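Side-chain contact in aminopeptidase N family protein (PDB 4FGM), which probably acts as a zinc-dependent aminopeptidase of the M61 family, removing residues from the N-terminal end of peptides: residues A202-I207 and S269-E274. Numbering follows the deposited sequence.
With ZN (zinc ion), chain C; MAE (maleic acid), chain B.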
loop_
_atom_site.group_PDB
_atom_site.type_symbol
_atom_site.label_atom_id
_atom_site.label_comp_id
_atom_site.label_asym_id
_atom_site.label_seq_id
_atom_site.Cartn_x
_atom_site.Cartn_y
_atom_site.Cartn_z
ATOM N N ALA A 202 -12.971 17.964 5.356
ATOM C CA ALA A 202 -12.709 19.199 4.629
ATOM C C ALA A 202 -11.374 19.076 3.895
ATOM O O ALA A 202 -11.248 19.524 2.752
ATOM C CB ALA A 202 -12.677 20.380 5.588
ATOM N N ASP A 203 -10.373 18.474 4.542
ATOM C CA ASP A 203 -9.083 18.301 3.883
ATOM C C ASP A 203 -9.179 17.279 2.745
ATOM O O ASP A 203 -8.568 17.465 1.684
ATOM C CB ASP A 203 -8.001 17.870 4.880
ATOM C CG ASP A 203 -7.593 18.992 5.817
ATOM O OD1 ASP A 203 -7.768 20.171 5.439
ATOM O OD2 ASP A 203 -7.086 18.697 6.921
ATOM N N LEU A 204 -9.941 16.204 2.957
ATOM C CA LEU A 204 -10.090 15.195 1.913
ATOM C C LEU A 204 -10.765 15.816 0.686
ATOM O O LEU A 204 -10.413 15.497 -0.460
ATOM C CB LEU A 204 -10.898 13.994 2.422
ATOM C CG LEU A 204 -10.193 13.101 3.457
ATOM C CD1 LEU A 204 -11.122 11.962 3.896
ATOM C CD2 LEU A 204 -8.899 12.537 2.850
ATOM N N ALA A 205 -11.722 16.710 0.928
ATOM C CA ALA A 205 -12.421 17.379 -0.164
ATOM C C ALA A 205 -11.398 18.124 -1.018
ATOM O O ALA A 205 -11.463 18.085 -2.246
ATOM C CB ALA A 205 -13.462 18.357 0.381
ATOM N N LYS A 206 -10.454 18.796 -0.365
ATOM C CA LYS A 206 -9.421 19.529 -1.084
ATOM C C LYS A 206 -8.552 18.579 -1.896
ATOM O O LYS A 206 -8.358 18.776 -3.100
ATOM C CB LYS A 206 -8.549 20.345 -0.116
ATOM C CG LYS A 206 -9.066 21.754 0.118
ATOM C CD LYS A 206 -8.045 22.650 0.813
ATOM C CE LYS A 206 -8.078 22.494 2.325
ATOM N NZ LYS A 206 -7.130 23.436 2.989
ATOM N N ILE A 207 -8.029 17.549 -1.240
ATOM C CA ILE A 207 -7.193 16.581 -1.931
ATOM C C ILE A 207 -7.942 15.982 -3.125
ATOM O O ILE A 207 -7.422 15.943 -4.244
ATOM C CB ILE A 207 -6.769 15.447 -0.982
ATOM C CG1 ILE A 207 -5.877 16.015 0.127
ATOM C CG2 ILE A 207 -6.058 14.356 -1.755
ATOM C CD1 ILE A 207 -5.625 15.056 1.270
ATOM N N SER A 269 -1.776 11.292 3.388
ATOM C CA SER A 269 -0.956 10.786 2.305
ATOM C C SER A 269 -1.485 9.417 1.858
ATOM O O SER A 269 -1.502 9.106 0.664
ATOM C CB SER A 269 0.496 10.680 2.765
ATOM O OG SER A 269 1.326 10.276 1.696
ATOM N N LEU A 270 -1.924 8.606 2.821
ATOM C CA LEU A 270 -2.470 7.282 2.521
ATOM C C LEU A 270 -3.760 7.400 1.705
ATOM O O LEU A 270 -3.936 6.691 0.707
ATOM C CB LEU A 270 -2.757 6.510 3.812
ATOM C CG LEU A 270 -3.426 5.133 3.668
ATOM C CD1 LEU A 270 -2.567 4.190 2.828
ATOM C CD2 LEU A 270 -3.628 4.541 5.046
ATOM N N CYS A 271 -4.655 8.293 2.129
ATOM C CA CYS A 271 -5.926 8.483 1.428
ATOM C C CYS A 271 -5.675 8.992 0.018
ATOM O O CYS A 271 -6.287 8.527 -0.942
ATOM C CB CYS A 271 -6.813 9.485 2.161
ATOM S SG CYS A 271 -7.280 8.986 3.815
ATOM N N CYS A 272 -4.767 9.954 -0.091
ATOM C CA CYS A 272 -4.408 10.539 -1.372
ATOM C C CYS A 272 -3.857 9.455 -2.302
ATOM O O CYS A 272 -4.098 9.471 -3.508
ATOM C CB CYS A 272 -3.353 11.623 -1.158
ATOM S SG CYS A 272 -2.862 12.491 -2.643
ATOM N N HIS A 273 -3.121 8.516 -1.717
ATOM C CA HIS A 273 -2.510 7.422 -2.454
ATOM C C HIS A 273 -3.568 6.456 -3.023
ATOM O O HIS A 273 -3.539 6.102 -4.210
ATOM C CB HIS A 273 -1.551 6.665 -1.524
ATOM C CG HIS A 273 -0.789 5.565 -2.193
ATOM N ND1 HIS A 273 0.510 5.720 -2.629
ATOM C CD2 HIS A 273 -1.142 4.296 -2.504
ATOM C CE1 HIS A 273 0.927 4.593 -3.179
ATOM N NE2 HIS A 273 -0.056 3.712 -3.117
ATOM N N GLU A 274 -4.505 6.029 -2.181
ATOM C CA GLU A 274 -5.528 5.097 -2.641
ATOM C C GLU A 274 -6.465 5.747 -3.658
ATOM O O GLU A 274 -6.844 5.126 -4.652
ATOM C CB GLU A 274 -6.325 4.565 -1.449
ATOM C CG GLU A 274 -5.484 3.892 -0.358
ATOM C CD GLU A 274 -4.485 2.882 -0.897
ATOM O OE1 GLU A 274 -4.741 2.286 -1.960
ATOM O OE2 GLU A 274 -3.439 2.669 -0.251
HETATM ZN ZN ZN C . -0.293 1.724 -4.163
HETATM C C1 MAE B . -0.657 -0.242 -2.384
HETATM O O1 MAE B . 0.133 -0.710 -3.277
HETATM O O2 MAE B . -1.584 0.513 -2.755
HETATM C C2 MAE B . -0.445 -0.672 -0.984
HETATM C C3 MAE B . -0.663 -1.834 -0.374
HETATM C C4 MAE B . -1.193 -3.051 -0.981
HETATM O O3 MAE B . -1.564 -3.180 -2.164
HETATM O O4 MAE B . -1.219 -4.035 -0.215
#
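Leu-204 and Ile-207, one helical turn apart on helix 197-215, meet Cys-271 and Cys-272 of helix 262-277; the backbones come closest at Ile-207 and Cys-272, whose CA atoms lie 6.7 Å apart. Each aliphatic side chain takes one cysteine. Leu-204 reaches across with a single methyl, CD2, which rests 3.8 Å from CB of Cys-271 and also touches the sulfur of that residue. Ile-207 uses its branch methyl: CG2 sits 3.8 Å from SG of Cys-272 and 3.9 Å from CB of the same cysteine. With chi1 at -177°, the thiol of Cys-272 stands anti to its own backbone N and lies alongside that methyl. All four side chains are buried, and the contact between them is wholly apolar.

The next two residues of helix 262-277, His-273 and Glu-274, belong to the pocket that holds zinc and maleic acid, and open the HExxH motif of zinc peptidases. NE2 of His-273 binds the zinc ion at 2.3 Å, with His-277 and Glu-307 as the other protein ligands and maleic acid O2 also on the metal. A hydrogen bond from ND1 to Asp-314 helps fix the ring. The 202-207 segment packs against the zinc-binding helix on the side away from the metal, with strand 174-180 against Leu-204, strand 242-248 against Cys-271, and helix 308-320 meeting both Ile-207 and His-273.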